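PDB 4IVF: glutathione S-transferase from Lodderomyces elongisporus, which binds two glutathione molecules per subunit and, as a member of the glutathione transferase superfamily, probably uses the tripeptide's thiol in conjugation or reduction reactions. Local coordinates for residues I81-A86 and E109-Q114; Q124-V129 and S189-D194; K167-V170 and V176-F179. All coordinates share one frame; numbering follows the deposited sequence.

Contact 1: residues I81-A86 and E109-Q114; sequences ILQYLA and EYLIFQ
Leu111 carries this contact, splitting its two methyl branches between neighbouring residues of the facing helix. CD1 of Leu111 meets CD1 of Leu82 at 4.1 Å, methyl to methyl, while CD2 of Leu111 lies 4.0 Å from OE1 of Gln83. With CG anti to the backbone N (chi1 171°), the leucine's fork reaches into the gap between the helices. Leu82 answers with its CD1 branch, and the two leucine side chains meet at a slant instead of lying alongside. The Gln83 chain is bent at chi2 (50°), bringing the amide oxygen round to the Leu111 methyl; its NE2 makes a weak hydrogen bond to Asp87 OD1, one turn further on. The helix backbones stay well apart here, the closest CA atoms, those of Gln83 and Leu111, being 8.9 Å from each other, so side chains alone bridge the space. Around this small buried patch, Leu82 also packs on Ile21 and Phe24, and Leu111 on Ala180. Gln83 in turn reaches Leu108 of the second subunit, so the edge of the contact runs into the dimer interface. Helix 78-89 closes the thioredoxin-like domain and helix 102-131 opens the all-helical one; their largely apolar meeting is part of the interdomain seam of the glutathione transferase fold.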
loop_
_atom_site.group_PDB
_atom_site.type_symbol
_atom_site.label_atom_id
_atom_site.label_comp_id
_atom_site.label_asym_id
_atom_site.label_seq_id
_atom_site.Cartn_x
_atom_site.Cartn_y
_atom_site.Cartn_z
ATOM N N ILE F 81 -4.446 -8.873 -1.493
ATOM C CA ILE F 81 -4.445 -10.301 -1.794
ATOM C C ILE F 81 -3.697 -11.064 -0.717
ATOM O O ILE F 81 -4.142 -12.126 -0.275
ATOM C CB ILE F 81 -3.790 -10.600 -3.159
ATOM C CG1 ILE F 81 -4.520 -9.861 -4.277
ATOM C CG2 ILE F 81 -3.756 -12.115 -3.422
ATOM C CD1 ILE F 81 -3.893 -10.079 -5.651
ATOM N N LEU F 82 -2.558 -10.522 -0.296
ATOM C CA LEU F 82 -1.776 -11.153 0.772
ATOM C C LEU F 82 -2.567 -11.234 2.067
ATOM O O LEU F 82 -2.647 -12.299 2.669
ATOM C CB LEU F 82 -0.432 -10.443 0.986
ATOM C CG LEU F 82 0.545 -10.739 -0.158
ATOM C CD1 LEU F 82 1.766 -9.817 -0.170
ATOM C CD2 LEU F 82 0.946 -12.208 -0.161
ATOM N N GLN F 83 -3.169 -10.115 2.467
ATOM C CA GLN F 83 -3.962 -10.034 3.694
ATOM C C GLN F 83 -5.119 -11.028 3.633
ATOM O O GLN F 83 -5.404 -11.736 4.607
ATOM C CB GLN F 83 -4.472 -8.595 3.901
ATOM C CG GLN F 83 -4.892 -8.229 5.310
ATOM C CD GLN F 83 -3.855 -8.581 6.392
ATOM O OE1 GLN F 83 -2.678 -8.220 6.296
ATOM N NE2 GLN F 83 -4.306 -9.282 7.432
ATOM N N TYR F 84 -5.767 -11.091 2.472
ATOM C CA TYR F 84 -6.865 -12.025 2.249
ATOM C C TYR F 84 -6.449 -13.485 2.440
ATOM O O TYR F 84 -7.109 -14.223 3.162
ATOM C CB TYR F 84 -7.498 -11.845 0.854
ATOM C CG TYR F 84 -8.456 -12.980 0.533
ATOM C CD1 TYR F 84 -9.725 -13.033 1.107
ATOM C CD2 TYR F 84 -8.064 -14.027 -0.293
ATOM C CE1 TYR F 84 -10.580 -14.098 0.851
ATOM C CE2 TYR F 84 -8.906 -15.088 -0.552
ATOM C CZ TYR F 84 -10.161 -15.118 0.012
ATOM O OH TYR F 84 -10.987 -16.185 -0.267
ATOM N N LEU F 85 -5.374 -13.898 1.773
ATOM C CA LEU F 85 -4.869 -15.271 1.876
ATOM C C LEU F 85 -4.458 -15.650 3.304
ATOM O O LEU F 85 -4.675 -16.783 3.758
ATOM C CB LEU F 85 -3.686 -15.480 0.922
ATOM C CG LEU F 85 -4.009 -15.385 -0.575
ATOM C CD1 LEU F 85 -2.721 -15.316 -1.416
ATOM C CD2 LEU F 85 -4.906 -16.539 -1.034
ATOM N N ALA F 86 -3.848 -14.704 4.003
ATOM C CA ALA F 86 -3.412 -14.962 5.356
ATOM C C ALA F 86 -4.630 -15.117 6.266
ATOM O O ALA F 86 -4.706 -16.067 7.037
ATOM C CB ALA F 86 -2.494 -13.852 5.835
ATOM N N GLU F 109 1.483 -2.712 9.226
ATOM C CA GLU F 109 2.284 -1.518 8.988
ATOM C C GLU F 109 3.459 -1.767 8.030
ATOM O O GLU F 109 3.764 -0.939 7.184
ATOM C CB GLU F 109 2.797 -0.939 10.306
ATOM C CG GLU F 109 3.870 0.126 10.123
ATOM C CD GLU F 109 4.380 0.666 11.443
ATOM O OE1 GLU F 109 3.683 0.479 12.464
ATOM O OE2 GLU F 109 5.468 1.282 11.457
ATOM N N TYR F 110 4.128 -2.904 8.158
ATOM C CA TYR F 110 5.299 -3.146 7.327
ATOM C C TYR F 110 4.902 -3.661 5.932
ATOM O O TYR F 110 5.559 -3.353 4.929
ATOM C CB TYR F 110 6.282 -4.077 8.042
ATOM C CG TYR F 110 6.832 -3.493 9.332
ATOM C CD1 TYR F 110 6.971 -2.113 9.495
ATOM C CD2 TYR F 110 7.217 -4.320 10.386
ATOM C CE1 TYR F 110 7.478 -1.581 10.687
ATOM C CE2 TYR F 110 7.718 -3.802 11.571
ATOM C CZ TYR F 110 7.846 -2.438 11.716
ATOM O OH TYR F 110 8.336 -1.937 12.895
ATOM N N LEU F 111 3.824 -4.434 5.873
ATOM C CA LEU F 111 3.229 -4.791 4.592
ATOM C C LEU F 111 2.861 -3.534 3.800
ATOM O O LEU F 111 3.232 -3.403 2.638
ATOM C CB LEU F 111 1.989 -5.671 4.771
ATOM C CG LEU F 111 1.202 -5.905 3.461
ATOM C CD1 LEU F 111 2.016 -6.695 2.447
ATOM C CD2 LEU F 111 -0.129 -6.606 3.720
ATOM N N ILE F 112 2.129 -2.615 4.422
ATOM C CA ILE F 112 1.710 -1.395 3.727
ATOM C C ILE F 112 2.923 -0.562 3.304
ATOM O O ILE F 112 2.979 -0.063 2.173
ATOM C CB ILE F 112 0.691 -0.554 4.551
ATOM C CG1 ILE F 112 -0.611 -1.334 4.776
ATOM C CG2 ILE F 112 0.408 0.788 3.878
ATOM C CD1 ILE F 112 -1.129 -2.027 3.560
ATOM N N PHE F 113 3.909 -0.456 4.197
ATOM C CA PHE F 113 5.182 0.204 3.901
ATOM C C PHE F 113 5.825 -0.375 2.636
ATOM O O PHE F 113 6.304 0.363 1.779
ATOM C CB PHE F 113 6.139 0.067 5.094
ATOM C CG PHE F 113 7.500 0.704 4.885
ATOM C CD1 PHE F 113 7.634 1.912 4.222
ATOM C CD2 PHE F 113 8.641 0.103 5.401
ATOM C CE1 PHE F 113 8.886 2.490 4.051
ATOM C CE2 PHE F 113 9.891 0.682 5.240
ATOM C CZ PHE F 113 10.010 1.879 4.561
ATOM N N GLN F 114 5.834 -1.697 2.521
ATOM C CA GLN F 114 6.347 -2.336 1.321
ATOM C C GLN F 114 5.539 -1.931 0.078
ATOM O O GLN F 114 6.117 -1.461 -0.890
ATOM C CB GLN F 114 6.386 -3.864 1.476
ATOM C CG GLN F 114 7.200 -4.576 0.386
ATOM C CD GLN F 114 6.502 -4.560 -0.977
ATOM O OE1 GLN F 114 5.327 -4.917 -1.090
ATOM N NE2 GLN F 114 7.218 -4.113 -2.007
#

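Contact 2: residues Q124-V129 and S189-D194; sequences QANHFV and SRLEID
The amide oxygen of Asn126 is pressed against the isobutyl group of Leu191, touching three of its carbons. The shortest approach is OD1 of Asn126 to CD2 of Leu191, 3.5 Å, with CG and CD1 of the leucine only slightly further away. These are van der Waals contacts, by which helix 102-131 of the all-helical glutathione transferase C-terminal domain meets the loop between helices 176-185 and 199-209. CG of Asn126 lies beside the backbone N (chi1 -84°), which brings the amide to the leucine although CB does not point at the loop, and the two side chains cross at about a right angle. Leu191 faces the helix and reaches Ala125 and Val129, one turn apart: CD1 of Leu191 approaches CB of Ala125 at 4.4 Å, and CD2 of Leu191 meets CG2 of Val129 at 4.1 Å. Ile144 and Phe130 also pack on Leu191. Burial falls off from Ala125 to Val129, which is exposed. The other face of the helix serves the glutathione site and the dimer: His127 touches a bound glutathione and its NE2 hydrogen-bonds Tyr138 OH of the second subunit. Gln124 OE1 takes hydrogen bonds with Tyr143 OH and Arg142 NH2 of that same subunit. On the loop side Leu191 sits within a turn closed by Glu192 N bonding to Ser189 O at 2.9 Å, beyond which Glu192 adopts a left-handed backbone conformation (phi 57°).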
loop_
_atom_site.group_PDB
_atom_site.type_symbol
_atom_site.label_atom_id
_atom_site.label_comp_id
_atom_site.label_asym_id
_atom_site.label_seq_id
_atom_site.Cartn_x
_atom_site.Cartn_y
_atom_site.Cartn_z
ATOM N N GLN F 124 9.974 2.825 -9.920
ATOM C CA GLN F 124 10.319 4.037 -10.664
ATOM C C GLN F 124 11.760 3.974 -11.118
ATOM O O GLN F 124 12.080 4.334 -12.250
ATOM C CB GLN F 124 10.102 5.303 -9.846
ATOM C CG GLN F 124 8.676 5.536 -9.423
ATOM C CD GLN F 124 7.683 5.110 -10.486
ATOM O OE1 GLN F 124 7.632 5.689 -11.576
ATOM N NE2 GLN F 124 6.891 4.078 -10.176
ATOM N N ALA F 125 12.622 3.509 -10.222
ATOM C CA ALA F 125 14.027 3.327 -10.544
ATOM C C ALA F 125 14.175 2.373 -11.725
ATOM O O ALA F 125 14.947 2.623 -12.647
ATOM C CB ALA F 125 14.796 2.807 -9.321
ATOM N N ASN F 126 13.428 1.276 -11.679
ATOM C CA ASN F 126 13.448 0.297 -12.746
ATOM C C ASN F 126 12.991 0.951 -14.043
ATOM O O ASN F 126 13.571 0.717 -15.106
ATOM C CB ASN F 126 12.544 -0.885 -12.405
ATOM C CG ASN F 126 13.238 -1.923 -11.544
ATOM O OD1 ASN F 126 14.400 -1.762 -11.173
ATOM N ND2 ASN F 126 12.517 -2.994 -11.209
ATOM N N HIS F 127 11.966 1.791 -13.950
ATOM C CA HIS F 127 11.510 2.493 -15.142
ATOM C C HIS F 127 12.596 3.390 -15.735
ATOM O O HIS F 127 12.828 3.364 -16.931
ATOM C CB HIS F 127 10.247 3.318 -14.896
ATOM C CG HIS F 127 9.929 4.239 -16.031
ATOM N ND1 HIS F 127 9.329 3.802 -17.193
ATOM C CD2 HIS F 127 10.182 5.558 -16.209
ATOM C CE1 HIS F 127 9.204 4.818 -18.029
ATOM N NE2 HIS F 127 9.704 5.896 -17.453
ATOM N N PHE F 128 13.268 4.174 -14.898
ATOM C CA PHE F 128 14.238 5.145 -15.406
ATOM C C PHE F 128 15.501 4.509 -15.962
ATOM O O PHE F 128 16.204 5.101 -16.780
ATOM C CB PHE F 128 14.548 6.226 -14.368
ATOM C CG PHE F 128 13.489 7.289 -14.297
ATOM C CD1 PHE F 128 13.490 8.348 -15.196
ATOM C CD2 PHE F 128 12.463 7.210 -13.368
ATOM C CE1 PHE F 128 12.509 9.320 -15.156
ATOM C CE2 PHE F 128 11.469 8.180 -13.322
ATOM C CZ PHE F 128 11.497 9.241 -14.222
ATOM N N VAL F 129 15.754 3.280 -15.547
ATOM C CA VAL F 129 16.948 2.577 -15.960
ATOM C C VAL F 129 16.691 1.701 -17.184
ATOM O O VAL F 129 17.504 1.674 -18.101
ATOM C CB VAL F 129 17.512 1.716 -14.794
ATOM C CG1 VAL F 129 18.487 0.679 -15.319
ATOM C CG2 VAL F 129 18.176 2.606 -13.744
ATOM N N SER F 189 19.287 -7.088 -7.782
ATOM C CA SER F 189 20.448 -7.482 -8.562
ATOM C C SER F 189 20.462 -6.829 -9.946
ATOM O O SER F 189 21.532 -6.534 -10.468
ATOM C CB SER F 189 20.518 -9.002 -8.696
ATOM O OG SER F 189 19.387 -9.498 -9.396
ATOM N N ARG F 190 19.287 -6.595 -10.532
ATOM C CA ARG F 190 19.213 -5.954 -11.847
ATOM C C ARG F 190 19.778 -4.532 -11.831
ATOM O O ARG F 190 20.341 -4.058 -12.839
ATOM C CB ARG F 190 17.778 -5.944 -12.386
ATOM C CG ARG F 190 17.224 -7.328 -12.680
ATOM C CD ARG F 190 15.949 -7.267 -13.515
ATOM N NE ARG F 190 15.431 -8.605 -13.794
ATOM C CZ ARG F 190 14.396 -8.857 -14.591
ATOM N NH1 ARG F 190 13.762 -7.854 -15.185
ATOM N NH2 ARG F 190 14.002 -10.109 -14.809
ATOM N N LEU F 191 19.631 -3.859 -10.693
ATOM C CA LEU F 191 20.181 -2.517 -10.518
ATOM C C LEU F 191 21.622 -2.549 -9.983
ATOM O O LEU F 191 22.187 -1.514 -9.643
ATOM C CB LEU F 191 19.311 -1.698 -9.568
ATOM C CG LEU F 191 17.837 -1.488 -9.931
ATOM C CD1 LEU F 191 17.092 -0.926 -8.721
ATOM C CD2 LEU F 191 17.664 -0.581 -11.164
ATOM N N GLU F 192 22.209 -3.737 -9.914
ATOM C CA GLU F 192 23.537 -3.908 -9.320
ATOM C C GLU F 192 23.613 -3.404 -7.877
ATOM O O GLU F 192 24.660 -2.973 -7.405
ATOM C CB GLU F 192 24.630 -3.285 -10.195
ATOM C CG GLU F 192 24.678 -3.930 -11.543
ATOM C CD GLU F 192 25.805 -3.454 -12.424
ATOM O OE1 GLU F 192 26.348 -2.348 -12.228
ATOM O OE2 GLU F 192 26.140 -4.212 -13.343
ATOM N N ILE F 193 22.485 -3.463 -7.183
ATOM C CA ILE F 193 22.467 -3.179 -5.759
ATOM C C ILE F 193 22.610 -4.489 -4.983
ATOM O O ILE F 193 21.733 -5.353 -5.015
ATOM C CB ILE F 193 21.184 -2.447 -5.352
ATOM C CG1 ILE F 193 21.170 -1.049 -5.963
ATOM C CG2 ILE F 193 21.084 -2.340 -3.843
ATOM C CD1 ILE F 193 19.811 -0.352 -5.838
ATOM N N ASP F 194 23.743 -4.645 -4.313
ATOM C CA ASP F 194 23.997 -5.841 -3.541
ATOM C C ASP F 194 23.259 -5.686 -2.217
ATOM O O ASP F 194 23.539 -4.761 -1.457
ATOM C CB ASP F 194 25.504 -5.982 -3.302
ATOM C CG ASP F 194 25.876 -7.296 -2.632
ATOM O OD1 ASP F 194 24.977 -8.091 -2.261
ATOM O OD2 ASP F 194 27.083 -7.526 -2.467
#

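Contact 3: residues K167-V170 and V176-F179; sequences KYLV and VADF
Asp178 and Leu169 lock the loop 167-170 onto the first turn of helix 176-185. The backbone N of Leu169 donates to OD2 of Asp178 at 3.1 Å, a nearly straight bond (165°) that uses the syn lone pair of the carboxylate oxygen. The leucine side chain then runs past the carboxylate in the opposite direction, and packing is close there: CG of Leu169 comes to 3.3 Å from the same OD2 of Asp178. Beyond it, CD1 of Leu169 rests on Ala177, 4.1 Å from its CB, and Phe154, Ile157 and Leu158 of helix 137-159 also pack on the leucine. The carboxylate is buried but well supplied with donors. CG of Asp178 stands anti to the carbonyl carbon (chi1 -56°), keeping it beside its own backbone N. OD2 also hydrogen-bonds Trp204 NE1, and OD1 takes the backbone N of Thr175. A water 2.6 Å from OD1 of Asp178 hydrogen-bonds it and takes the N-H of Val170, 2.8 Å from Val170 N, so it bridges Val170 to the aspartate. With these donors and the start of a helix beside it, Asp178 would probably be stabilised as the anion. Towards Tyr168 and Lys167 the contact loosens. Tyr168 offers little more than its carbonyl carbon, 4.0 Å from OD2 of Asp178; its ring lies with one face partly under CB of Lys167 and meets Tyr174 edge to face. Lys167 is exposed, and its chain leads away from the helix. The Asp178 bond back to Thr175 N, with a weak bond from Ala177 N to Thr175 OG1, makes this the N-terminal capping region of helix 176-185, matching the Ser/Thr-x-x-Asp N-capping box well known at this helix in the glutathione transferase family.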
loop_
_atom_site.group_PDB
_atom_site.type_symbol
_atom_site.label_atom_id
_atom_site.label_comp_id
_atom_site.label_asym_id
_atom_site.label_seq_id
_atom_site.Cartn_x
_atom_site.Cartn_y
_atom_site.Cartn_z
ATOM N N LYS F 167 15.716 -12.196 12.434
ATOM C CA LYS F 167 15.449 -13.081 11.307
ATOM C C LYS F 167 14.134 -12.737 10.613
ATOM O O LYS F 167 13.932 -13.089 9.450
ATOM C CB LYS F 167 15.418 -14.542 11.762
ATOM C CG LYS F 167 16.752 -15.051 12.283
ATOM C CD LYS F 167 16.579 -15.964 13.483
ATOM C CE LYS F 167 16.026 -17.321 13.106
ATOM N NZ LYS F 167 15.666 -18.114 14.324
ATOM N N TYR F 168 13.248 -12.052 11.330
ATOM C CA TYR F 168 11.909 -11.752 10.829
ATOM C C TYR F 168 11.583 -10.276 11.001
ATOM O O TYR F 168 12.021 -9.644 11.954
ATOM C CB TYR F 168 10.869 -12.565 11.594
ATOM C CG TYR F 168 11.216 -14.022 11.777
ATOM C CD1 TYR F 168 11.050 -14.921 10.742
ATOM C CD2 TYR F 168 11.705 -14.496 12.988
ATOM C CE1 TYR F 168 11.349 -16.242 10.891
ATOM C CE2 TYR F 168 12.017 -15.831 13.151
ATOM C CZ TYR F 168 11.830 -16.704 12.095
ATOM O OH TYR F 168 12.129 -18.043 12.228
ATOM N N LEU F 169 10.794 -9.724 10.090
ATOM C CA LEU F 169 10.334 -8.354 10.264
ATOM C C LEU F 169 9.452 -8.199 11.497
ATOM O O LEU F 169 9.505 -7.176 12.183
ATOM C CB LEU F 169 9.563 -7.897 9.039
ATOM C CG LEU F 169 10.408 -7.678 7.792
ATOM C CD1 LEU F 169 9.512 -7.246 6.623
ATOM C CD2 LEU F 169 11.480 -6.642 8.092
ATOM N N VAL F 170 8.619 -9.196 11.776
ATOM C CA VAL F 170 7.770 -9.138 12.970
ATOM C C VAL F 170 7.820 -10.419 13.793
ATOM O O VAL F 170 7.461 -11.494 13.313
ATOM C CB VAL F 170 6.299 -8.814 12.634
ATOM C CG1 VAL F 170 5.486 -8.695 13.910
ATOM C CG2 VAL F 170 6.199 -7.533 11.839
ATOM N N VAL F 176 3.263 -11.893 5.900
ATOM C CA VAL F 176 3.063 -11.387 4.545
ATOM C C VAL F 176 3.991 -10.198 4.291
ATOM O O VAL F 176 4.337 -9.904 3.154
ATOM C CB VAL F 176 1.583 -10.977 4.270
ATOM C CG1 VAL F 176 0.676 -12.200 4.195
ATOM C CG2 VAL F 176 1.077 -10.008 5.327
ATOM N N ALA F 177 4.398 -9.513 5.355
ATOM C CA ALA F 177 5.282 -8.372 5.181
ATOM C C ALA F 177 6.633 -8.829 4.624
ATOM O O ALA F 177 7.170 -8.216 3.709
ATOM C CB ALA F 177 5.447 -7.604 6.487
ATOM N N ASP F 178 7.167 -9.922 5.156
ATOM C CA ASP F 178 8.412 -10.481 4.630
ATOM C C ASP F 178 8.240 -10.954 3.185
ATOM O O ASP F 178 9.083 -10.705 2.327
ATOM C CB ASP F 178 8.892 -11.650 5.493
ATOM C CG ASP F 178 9.058 -11.273 6.950
ATOM O OD1 ASP F 178 8.062 -11.323 7.701
ATOM O OD2 ASP F 178 10.184 -10.922 7.346
ATOM N N PHE F 179 7.150 -11.654 2.912
ATOM C CA PHE F 179 6.964 -12.188 1.575
ATOM C C PHE F 179 6.759 -11.087 0.548
ATOM O O PHE F 179 7.230 -11.196 -0.574
ATOM C CB PHE F 179 5.869 -13.247 1.563
ATOM C CG PHE F 179 6.226 -14.463 2.370
ATOM C CD1 PHE F 179 7.288 -15.266 1.989
ATOM C CD2 PHE F 179 5.532 -14.779 3.527
ATOM C CE1 PHE F 179 7.645 -16.381 2.728
ATOM C CE2 PHE F 179 5.878 -15.882 4.276
ATOM C CZ PHE F 179 6.946 -16.692 3.877
HETATM O O HOH W 1 7.472 -11.194 10.210
#

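Contacts 1 and 3 are neighbours, with centres about 10 Å apart, and they touch: Leu111 packs on Ala177, Leu82 on Val176, and Tyr110 on Val170. The start of helix 176-185 thus sits against both helices of the domain seam. Contact 2 lies about 24 Å from contact 1 and about 23 Å from contact 3, centre to centre. It nevertheless uses the same helix 102-131 as contact 1, on the opposite side of the chain's centre. Along the sequence contact 1 closes first, and contact 3 is nested inside the loop closed by contact 2. One long helix therefore connects the interdomain seam with a glutathione-pocket residue, and contacts 1 and 2 both touch the second subunit.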